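Local coordinates for protein hydroxyglutarate synthase (Oryza sativa, PDB 6W1K) that uses iron(II) and dioxygen to decarboxylate and hydroxylate 2-oxoadipate to D-2-hydroxyglutarate in plant lysine breakdown, at residues A246-F251 with T258-R263; K31-R36 with Y191-T196; G237-S242 with A269-L274. One frame throughout, in Å; residues are numbered along the deposited sequence.

Overall arrangement
The three contacts all reach one mixed sheet. Strand 258-271 supplies a segment to interactions 1 and 3, at its two ends, and is the sheet neighbour of the 195-199 strand used by interaction 2. Interaction 1 is a hairpin at the surface, about 31 Å between centres from interaction 3, and its chemistry is a ladder of backbone bonds with apolar packing on one face and a water-bridged pair of serines on the other. Interaction 2 is buried and sets a helix against the chain that leads to a metal ligand, mainly through one tyrosine ring. Interaction 3, partly buried, is again an antiparallel pairing, but it carries a glutamine to the substrate. Interactions 2 and 3 both touch 2-oxoadipate.

Interaction 1: A246-F251 with T258-R263; sequences ADSALF and TESIPR
Residues 248-251 and 258-262 run antiparallel, with Ala249 facing Ile261 and Phe251 facing Glu259 as hydrogen-bonded pairs and Ser248-Pro262 and Leu250-Ser260 as non-hydrogen-bonded ones. Five N-H...O=C bonds tie the backbones, from Arg263 N to Asp247 O at one end to Glu259 N to Phe251 O at the other. Ala249, Phe251 and Ile261 form an apolar patch on the face they share with Glu259. Ile261 reaches across to the benzyl group: its CG2 lies 3.7 Å from Phe251 CB, and CD1 comes within 3.9 Å of Phe251 CD1. A chi1 of 60°, with CG1 between the backbone N and the carbonyl carbon, puts Ile261 CG1 close to Ala249 O and Phe251 CB. Arg263 comes over the same face, its CG 3.8 Å from Ala249 CB, and the chain bends at chi2 (-63°). Ile261 CD1 sits over one face of its guanidinium, while NH2 stands at the edge of the Phe251 ring. A water joins Leu250 O to Arg263 NH2, the latter bond weak, whereas NH1 is bonded to Asn189. On the other face a second water bridges the two serine hydroxyls, 3.0 Å from Ser248 OG and 2.7 Å from Ser260 OG. The pairing forms a beta hairpin closed by the residues between the two strands. Ile261 packs on Phe173 of helix 170-179 and Val188 of helix 181-189, and Leu311 of the C-terminal helix 308-311 touches Ser248 and Pro262.

Interaction 2: K31-R36 with Y191-T196; sequences KVYLSR and YALNHT. With NI (nickel (II) ion), chain E; OOG (2-oxoadipic acid), chain F.
Tyr33 carries most of this contact by laying its ring against residues 193-196. The hydrophobic part is a CH-pi contact: Leu193 CD2 stands over one face, 4.1 Å from the ring centroid and displaced toward CG. Thr196 CG2 approaches the phenol end, 3.6 Å from Tyr33 CE1, with the two side chains at about a right angle. A smaller touch brings Ala192 CB to the edge of the Arg36 guanidinium, 3.8 Å from NH1. Polar contact centres on the phenol oxygen, which receives a weak but straight bond from Thr196 N at 3.4 Å and is also hydrogen-bonded to Tyr265 O. A phenylalanine in place of Tyr33 would probably leave Thr196 N and Tyr265 O without this shared partner. Metal coordination lies beyond: the His195 CB points away from the helix, and NE2 binds the nickel ion at 2.2 Å. His59, Glu267 and 2-oxoadipate, through O3 and O5, bind the same ion, which occupies the iron(II) site. Helix 16-36 thus packs behind the metal-binding strand 195-199, which lies between strands 57-65 and 258-271, with Ala40 of helix 38-51 also touching Tyr33.

Interaction 3: G237-S242 with A269-L274; sequences GLLQQS and AERLVL. With OOG (2-oxoadipic acid), chain F.
Leu239 and Arg271 lie side by side and point the same way from neighbouring antiparallel strands, Leu239 CD1 resting over one face of the guanidinium, 4.0 Å from Arg271 NH2. Arg271 extends from CG to NE and forms a salt bridge with Asp58, while NH2 is bonded to the carbonyls of Arg291 and Gly293. On that same face of the sheet Gln241 CG packs 4.0 Å from Ala269 CB. The opposite face holds Gln240 and Glu270, whose carboxylate is bonded to Ile210 N; a water joins Gln240 OE1 to Glu270 OE1, weakly on the glutamate side. Gln240 NE2 donates to Gly237 O at 3.1 Å, almost in the amide plane, and the Gln240 and Leu272 side chains cross obliquely, NE2 4.0 Å from Leu272 CD1. Past the strands, Leu238 CD1 meets Leu274 CD2 at 3.9 Å, the two side chains at about a right angle. Three straight backbone bonds, two between Gln240 and Glu270 and one from Leu272 N to Leu238 O, fix the register. Gln241, extended beyond CG, brings NE2 to 2.7 Å from O3 of 2-oxoadipate in a weak, bent bond (127° at the hydrogen); NE2 also bonds Glu267, and OE1 bonds Asn298. This antiparallel pair thus brings a substrate-binding glutamine to the His59, His195, Glu267 metal centre, as in the vicinal oxygen chelate-like, glyoxalase-clan family to which the enzyme belongs.

Interaction 1: A246-F251 with T258-R263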
loop_
_atom_site.group_PDB
_atom_site.type_symbol
_atom_site.label_atom_id
_atom_site.label_comp_id
_atom_site.label_asym_id
_atom_site.label_seq_id
_atom_site.Cartn_x
_atom_site.Cartn_y
_atom_site.Cartn_z
ATOM N N ALA A 246 3.434 11.931 -1.867
ATOM C CA ALA A 246 4.488 11.078 -2.370
ATOM C C ALA A 246 5.751 11.885 -2.651
ATOM O O ALA A 246 5.699 13.066 -3.012
ATOM C CB ALA A 246 4.036 10.360 -3.647
ATOM N N ASP A 247 6.895 11.234 -2.450
ATOM C CA ASP A 247 8.160 11.772 -2.909
ATOM C C ASP A 247 8.206 11.810 -4.437
ATOM O O ASP A 247 7.503 11.072 -5.132
ATOM C CB ASP A 247 9.327 10.940 -2.384
ATOM C CG ASP A 247 9.671 11.276 -0.937
ATOM O OD1 ASP A 247 9.580 12.460 -0.545
ATOM O OD2 ASP A 247 10.024 10.350 -0.180
ATOM N N SER A 248 9.033 12.708 -4.949
ATOM C CA SER A 248 9.335 12.767 -6.376
ATOM C C SER A 248 10.801 12.455 -6.632
ATOM O O SER A 248 11.665 12.658 -5.777
ATOM C CB SER A 248 8.998 14.154 -6.940
ATOM O OG SER A 248 7.601 14.373 -6.895
ATOM N N ALA A 249 11.080 12.011 -7.856
ATOM C CA ALA A 249 12.429 11.642 -8.253
ATOM C C ALA A 249 12.651 12.034 -9.701
ATOM O O ALA A 249 11.700 12.144 -10.480
ATOM C CB ALA A 249 12.689 10.137 -8.115
ATOM N N LEU A 250 13.910 12.255 -10.051
ATOM C CA LEU A 250 14.276 12.453 -11.445
ATOM C C LEU A 250 14.409 11.085 -12.098
ATOM O O LEU A 250 14.987 10.157 -11.520
ATOM C CB LEU A 250 15.584 13.239 -11.569
ATOM C CG LEU A 250 15.515 14.684 -11.062
ATOM C CD1 LEU A 250 16.889 15.322 -11.112
ATOM C CD2 LEU A 250 14.503 15.506 -11.885
ATOM N N PHE A 251 13.850 10.956 -13.293
ATOM C CA PHE A 251 13.888 9.706 -14.044
ATOM C C PHE A 251 14.378 10.003 -15.453
ATOM O O PHE A 251 13.871 10.913 -16.114
ATOM C CB PHE A 251 12.495 9.064 -14.018
ATOM C CG PHE A 251 12.446 7.671 -14.572
ATOM C CD1 PHE A 251 12.813 6.583 -13.802
ATOM C CD2 PHE A 251 11.996 7.447 -15.880
ATOM C CE1 PHE A 251 12.754 5.297 -14.339
ATOM C CE2 PHE A 251 11.914 6.173 -16.412
ATOM C CZ PHE A 251 12.300 5.099 -15.652
ATOM N N THR A 258 15.120 13.583 -19.216
ATOM C CA THR A 258 15.075 13.465 -17.760
ATOM C C THR A 258 13.950 14.350 -17.238
ATOM O O THR A 258 13.942 15.558 -17.495
ATOM C CB THR A 258 16.405 13.883 -17.125
ATOM O OG1 THR A 258 17.443 12.999 -17.561
ATOM C CG2 THR A 258 16.313 13.835 -15.616
ATOM N N GLU A 259 13.016 13.750 -16.507
ATOM C CA GLU A 259 11.854 14.484 -16.021
ATOM C C GLU A 259 11.430 13.918 -14.679
ATOM O O GLU A 259 11.809 12.806 -14.304
ATOM C CB GLU A 259 10.690 14.418 -17.019
ATOM C CG GLU A 259 10.654 15.636 -17.926
ATOM C CD GLU A 259 10.262 16.896 -17.142
ATOM O OE1 GLU A 259 9.570 16.781 -16.087
ATOM O OE2 GLU A 259 10.685 17.988 -17.555
ATOM N N SER A 260 10.616 14.695 -13.964
ATOM C CA SER A 260 10.194 14.313 -12.616
ATOM C C SER A 260 9.109 13.244 -12.672
ATOM O O SER A 260 8.200 13.315 -13.498
ATOM C CB SER A 260 9.686 15.548 -11.865
ATOM O OG SER A 260 9.362 15.230 -10.524
ATOM N N ILE A 261 9.187 12.263 -11.769
ATOM C CA ILE A 261 8.141 11.252 -11.651
ATOM C C ILE A 261 7.755 11.101 -10.166
ATOM O O ILE A 261 8.577 11.339 -9.274
ATOM C CB ILE A 261 8.583 9.856 -12.172
ATOM C CG1 ILE A 261 9.790 9.347 -11.382
ATOM C CG2 ILE A 261 8.861 9.840 -13.652
ATOM C CD1 ILE A 261 10.036 7.852 -11.425
ATOM N N PRO A 262 6.559 10.591 -9.906
ATOM C CA PRO A 262 6.208 10.211 -8.527
ATOM C C PRO A 262 6.791 8.860 -8.117
ATOM O O PRO A 262 6.809 7.899 -8.887
ATOM C CB PRO A 262 4.673 10.151 -8.566
ATOM C CG PRO A 262 4.364 9.728 -9.990
ATOM C CD PRO A 262 5.420 10.447 -10.833
ATOM N N ARG A 263 7.314 8.815 -6.894
ATOM C CA ARG A 263 7.637 7.544 -6.255
ATOM C C ARG A 263 6.504 7.229 -5.271
ATOM O O ARG A 263 5.317 7.375 -5.612
ATOM C CB ARG A 263 9.022 7.598 -5.608
ATOM C CG ARG A 263 10.181 7.725 -6.634
ATOM C CD ARG A 263 10.257 6.521 -7.547
ATOM N NE ARG A 263 11.554 6.327 -8.172
ATOM C CZ ARG A 263 11.778 5.457 -9.152
ATOM N NH1 ARG A 263 10.779 4.717 -9.633
ATOM N NH2 ARG A 263 12.994 5.330 -9.661
HETATM O O HOH W 1 6.904 14.403 -9.833
HETATM O O HOH W 2 14.401 7.656 -10.511
#

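Interaction 2: K31-R36 with Y191-T196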
loop_
_atom_site.group_PDB
_atom_site.type_symbol
_atom_site.label_atom_id
_atom_site.label_comp_id
_atom_site.label_asym_id
_atom_site.label_seq_id
_atom_site.Cartn_x
_atom_site.Cartn_y
_atom_site.Cartn_z
ATOM N N LYS A 31 13.188 -2.633 1.635
ATOM C CA LYS A 31 14.502 -2.031 1.406
ATOM C C LYS A 31 14.516 -1.153 0.157
ATOM O O LYS A 31 15.107 -0.064 0.164
ATOM C CB LYS A 31 15.570 -3.121 1.295
ATOM C CG LYS A 31 15.659 -4.015 2.517
ATOM C CD LYS A 31 17.107 -4.377 2.875
ATOM C CE LYS A 31 17.162 -5.405 4.030
ATOM N NZ LYS A 31 16.463 -6.701 3.648
ATOM N N VAL A 32 13.942 -1.647 -0.955
ATOM C CA VAL A 32 13.825 -0.835 -2.163
ATOM C C VAL A 32 13.018 0.431 -1.879
ATOM O O VAL A 32 13.404 1.542 -2.273
ATOM C CB VAL A 32 13.176 -1.640 -3.307
ATOM C CG1 VAL A 32 12.905 -0.696 -4.532
ATOM C CG2 VAL A 32 14.059 -2.807 -3.721
ATOM N N TYR A 33 11.869 0.270 -1.217
ATOM C CA TYR A 33 11.008 1.398 -0.845
ATOM C C TYR A 33 11.753 2.464 -0.063
ATOM O O TYR A 33 11.689 3.656 -0.386
ATOM C CB TYR A 33 9.856 0.836 -0.025
ATOM C CG TYR A 33 8.923 1.778 0.685
ATOM C CD1 TYR A 33 8.922 1.831 2.071
ATOM C CD2 TYR A 33 7.957 2.517 -0.022
ATOM C CE1 TYR A 33 8.036 2.611 2.756
ATOM C CE2 TYR A 33 7.065 3.336 0.658
ATOM C CZ TYR A 33 7.101 3.340 2.054
ATOM O OH TYR A 33 6.233 4.099 2.767
ATOM N N LEU A 34 12.452 2.066 0.990
ATOM C CA LEU A 34 13.169 3.061 1.786
ATOM C C LEU A 34 14.308 3.721 1.018
ATOM O O LEU A 34 14.586 4.910 1.231
ATOM C CB LEU A 34 13.706 2.406 3.067
ATOM C CG LEU A 34 12.661 1.861 4.039
ATOM C CD1 LEU A 34 13.317 1.169 5.208
ATOM C CD2 LEU A 34 11.800 2.966 4.554
ATOM N N SER A 35 14.985 2.988 0.129
ATOM C CA SER A 35 16.083 3.584 -0.627
ATOM C C SER A 35 15.604 4.624 -1.638
ATOM O O SER A 35 16.397 5.468 -2.077
ATOM C CB SER A 35 16.880 2.467 -1.317
ATOM O OG SER A 35 16.183 1.929 -2.420
ATOM N N ARG A 36 14.333 4.602 -2.022
ATOM C CA ARG A 36 13.836 5.544 -3.019
ATOM C C ARG A 36 12.887 6.585 -2.456
ATOM O O ARG A 36 12.448 7.480 -3.206
ATOM C CB ARG A 36 13.079 4.815 -4.139
ATOM C CG ARG A 36 13.857 3.847 -5.012
ATOM C CD ARG A 36 12.810 3.117 -5.892
ATOM N NE ARG A 36 13.363 2.486 -7.055
ATOM C CZ ARG A 36 12.703 1.606 -7.787
ATOM N NH1 ARG A 36 11.460 1.232 -7.462
ATOM N NH2 ARG A 36 13.306 1.088 -8.829
ATOM N N TYR A 191 5.793 -2.959 -9.975
ATOM C CA TYR A 191 5.388 -3.695 -8.793
ATOM C C TYR A 191 6.076 -3.218 -7.508
ATOM O O TYR A 191 6.036 -3.934 -6.485
ATOM C CB TYR A 191 5.685 -5.164 -9.037
ATOM C CG TYR A 191 4.869 -5.822 -10.115
ATOM C CD1 TYR A 191 3.525 -6.087 -9.921
ATOM C CD2 TYR A 191 5.459 -6.212 -11.319
ATOM C CE1 TYR A 191 2.781 -6.706 -10.885
ATOM C CE2 TYR A 191 4.730 -6.835 -12.273
ATOM C CZ TYR A 191 3.386 -7.098 -12.050
ATOM O OH TYR A 191 2.641 -7.741 -13.008
ATOM N N ALA A 192 6.700 -2.045 -7.528
ATOM C CA ALA A 192 7.311 -1.493 -6.329
ATOM C C ALA A 192 6.248 -1.237 -5.279
ATOM O O ALA A 192 5.109 -0.876 -5.580
ATOM C CB ALA A 192 8.044 -0.179 -6.616
ATOM N N LEU A 193 6.620 -1.457 -4.026
ATOM C CA LEU A 193 5.706 -1.147 -2.936
ATOM C C LEU A 193 5.250 0.305 -3.044
ATOM O O LEU A 193 6.080 1.227 -3.089
ATOM C CB LEU A 193 6.429 -1.391 -1.625
ATOM C CG LEU A 193 5.640 -1.140 -0.370
ATOM C CD1 LEU A 193 4.497 -2.148 -0.179
ATOM C CD2 LEU A 193 6.649 -1.218 0.764
ATOM N N ASN A 194 3.933 0.507 -3.111
ATOM C CA ASN A 194 3.387 1.858 -3.290
ATOM C C ASN A 194 3.321 2.613 -1.964
ATOM O O ASN A 194 3.532 3.837 -1.924
ATOM C CB ASN A 194 2.006 1.752 -3.934
ATOM C CG ASN A 194 1.272 3.060 -3.926
ATOM O OD1 ASN A 194 0.490 3.331 -3.026
ATOM N ND2 ASN A 194 1.535 3.892 -4.921
ATOM N N HIS A 195 3.041 1.895 -0.870
ATOM C CA HIS A 195 3.262 2.456 0.452
ATOM C C HIS A 195 3.200 1.354 1.498
ATOM O O HIS A 195 2.651 0.264 1.276
ATOM C CB HIS A 195 2.263 3.570 0.778
ATOM C CG HIS A 195 0.838 3.123 0.906
ATOM N ND1 HIS A 195 -0.025 3.049 -0.173
ATOM C CD2 HIS A 195 0.107 2.779 1.991
ATOM C CE1 HIS A 195 -1.213 2.659 0.243
ATOM N NE2 HIS A 195 -1.154 2.465 1.550
ATOM N N THR A 196 3.817 1.643 2.625
ATOM C CA THR A 196 3.532 0.933 3.858
ATOM C C THR A 196 2.705 1.872 4.719
ATOM O O THR A 196 2.574 3.065 4.421
ATOM C CB THR A 196 4.820 0.492 4.566
ATOM O OG1 THR A 196 4.485 -0.466 5.593
ATOM C CG2 THR A 196 5.525 1.672 5.195
HETATM NI NI NI E . -3.169 2.256 2.322
HETATM C C2 OOG F . -3.707 2.347 -2.542
HETATM C C3 OOG F . -4.610 3.400 -1.897
HETATM C C4 OOG F . -5.689 2.721 -1.045
HETATM C C6 OOG F . -6.011 2.416 1.565
HETATM O O4 OOG F . -7.263 2.449 1.465
HETATM O O3 OOG F . -5.477 2.480 2.694
HETATM C C5 OOG F . -5.143 2.298 0.318
HETATM C C1 OOG F . -2.760 2.962 -3.582
HETATM O O1 OOG F . -2.232 2.273 -4.384
HETATM O O2 OOG F . -2.494 4.332 -3.607
HETATM O O5 OOG F . -4.047 1.874 0.421
#

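Interaction 3: G237-S242 with A269-L274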
loop_
_atom_site.group_PDB
_atom_site.type_symbol
_atom_site.label_atom_id
_atom_site.label_comp_id
_atom_site.label_asym_id
_atom_site.label_seq_id
_atom_site.Cartn_x
_atom_site.Cartn_y
_atom_site.Cartn_z
ATOM N N GLY A 237 -16.923 5.559 11.323
ATOM C CA GLY A 237 -16.063 6.246 12.258
ATOM C C GLY A 237 -14.869 5.463 12.766
ATOM O O GLY A 237 -14.046 6.041 13.486
ATOM N N LEU A 238 -14.721 4.187 12.389
ATOM C CA LEU A 238 -13.764 3.280 13.021
ATOM C C LEU A 238 -12.444 3.135 12.277
ATOM O O LEU A 238 -11.474 2.632 12.860
ATOM C CB LEU A 238 -14.401 1.891 13.171
ATOM C CG LEU A 238 -15.770 1.928 13.862
ATOM C CD1 LEU A 238 -16.342 0.519 13.991
ATOM C CD2 LEU A 238 -15.720 2.612 15.232
ATOM N N LEU A 239 -12.369 3.560 11.020
ATOM C CA LEU A 239 -11.131 3.503 10.260
ATOM C C LEU A 239 -10.767 4.924 9.861
ATOM O O LEU A 239 -11.508 5.574 9.113
ATOM C CB LEU A 239 -11.278 2.599 9.046
ATOM C CG LEU A 239 -10.046 2.585 8.131
ATOM C CD1 LEU A 239 -8.793 2.037 8.864
ATOM C CD2 LEU A 239 -10.383 1.743 6.888
ATOM N N GLN A 240 -9.645 5.408 10.381
ATOM C CA GLN A 240 -9.190 6.774 10.156
ATOM C C GLN A 240 -7.784 6.732 9.577
ATOM O O GLN A 240 -6.886 6.094 10.140
ATOM C CB GLN A 240 -9.240 7.576 11.462
ATOM C CG GLN A 240 -10.511 7.331 12.264
ATOM C CD GLN A 240 -10.744 8.365 13.366
ATOM O OE1 GLN A 240 -9.877 9.185 13.667
ATOM N NE2 GLN A 240 -11.923 8.313 13.979
ATOM N N GLN A 241 -7.589 7.404 8.446
ATOM C CA GLN A 241 -6.358 7.230 7.683
ATOM C C GLN A 241 -5.836 8.572 7.217
ATOM O O GLN A 241 -6.617 9.474 6.900
ATOM C CB GLN A 241 -6.589 6.321 6.494
ATOM C CG GLN A 241 -6.985 4.896 6.850
ATOM C CD GLN A 241 -7.422 4.120 5.627
ATOM O OE1 GLN A 241 -8.606 4.061 5.288
ATOM N NE2 GLN A 241 -6.459 3.507 4.961
ATOM N N SER A 242 -4.512 8.709 7.230
ATOM C CA SER A 242 -3.821 9.864 6.660
ATOM C C SER A 242 -2.593 9.351 5.916
ATOM O O SER A 242 -2.173 8.203 6.094
ATOM C CB SER A 242 -3.442 10.879 7.740
ATOM O OG SER A 242 -2.630 10.276 8.722
ATOM N N ALA A 269 -2.614 4.822 9.937
ATOM C CA ALA A 269 -3.980 4.354 10.083
ATOM C C ALA A 269 -4.281 4.021 11.529
ATOM O O ALA A 269 -3.453 3.440 12.244
ATOM C CB ALA A 269 -4.250 3.135 9.193
ATOM N N GLU A 270 -5.479 4.399 11.953
ATOM C CA GLU A 270 -5.991 4.042 13.271
ATOM C C GLU A 270 -7.254 3.221 13.078
ATOM O O GLU A 270 -8.182 3.661 12.389
ATOM C CB GLU A 270 -6.305 5.277 14.127
ATOM C CG GLU A 270 -6.683 4.904 15.593
ATOM C CD GLU A 270 -6.670 6.086 16.574
ATOM O OE1 GLU A 270 -6.214 7.175 16.192
ATOM O OE2 GLU A 270 -7.127 5.916 17.734
ATOM N N ARG A 271 -7.283 2.039 13.665
ATOM C CA ARG A 271 -8.464 1.189 13.680
ATOM C C ARG A 271 -9.049 1.214 15.084
ATOM O O ARG A 271 -8.404 0.755 16.037
ATOM C CB ARG A 271 -8.118 -0.234 13.251
ATOM C CG ARG A 271 -7.409 -0.306 11.876
ATOM C CD ARG A 271 -7.040 -1.760 11.443
ATOM N NE ARG A 271 -6.581 -1.716 10.055
ATOM C CZ ARG A 271 -7.377 -1.759 8.991
ATOM N NH1 ARG A 271 -6.858 -1.669 7.783
ATOM N NH2 ARG A 271 -8.681 -1.923 9.137
ATOM N N LEU A 272 -10.269 1.724 15.210
ATOM C CA LEU A 272 -10.899 1.834 16.517
ATOM C C LEU A 272 -11.615 0.540 16.895
ATOM O O LEU A 272 -11.948 -0.286 16.042
ATOM C CB LEU A 272 -11.895 2.992 16.546
ATOM C CG LEU A 272 -11.294 4.399 16.423
ATOM C CD1 LEU A 272 -12.397 5.422 16.732
ATOM C CD2 LEU A 272 -10.100 4.602 17.334
ATOM N N VAL A 273 -11.879 0.398 18.194
ATOM C CA VAL A 273 -12.557 -0.789 18.690
ATOM C C VAL A 273 -13.963 -0.890 18.097
ATOM O O VAL A 273 -14.651 0.116 17.879
ATOM C CB VAL A 273 -12.618 -0.776 20.229
ATOM C CG1 VAL A 273 -13.147 -2.078 20.741
ATOM C CG2 VAL A 273 -11.246 -0.521 20.834
ATOM N N LEU A 274 -14.395 -2.117 17.845
ATOM C CA LEU A 274 -15.723 -2.335 17.313
ATOM C C LEU A 274 -16.781 -2.094 18.390
ATOM O O LEU A 274 -16.510 -2.229 19.593
ATOM C CB LEU A 274 -15.857 -3.751 16.773
ATOM C CG LEU A 274 -15.080 -4.057 15.497
ATOM C CD1 LEU A 274 -15.003 -5.564 15.292
ATOM C CD2 LEU A 274 -15.722 -3.357 14.295
HETATM C C2 OOG F . -3.707 2.347 -2.542
HETATM C C3 OOG F . -4.610 3.400 -1.897
HETATM C C4 OOG F . -5.689 2.721 -1.045
HETATM C C6 OOG F . -6.011 2.416 1.565
HETATM O O4 OOG F . -7.263 2.449 1.465
HETATM O O3 OOG F . -5.477 2.480 2.694
HETATM C C5 OOG F . -5.143 2.298 0.318
HETATM C C1 OOG F . -2.760 2.962 -3.582
HETATM O O1 OOG F . -2.232 2.273 -4.384
HETATM O O2 OOG F . -2.494 4.332 -3.607
HETATM O O5 OOG F . -4.047 1.874 0.421
HETATM O O HOH W 3 -8.771 9.359 16.385
#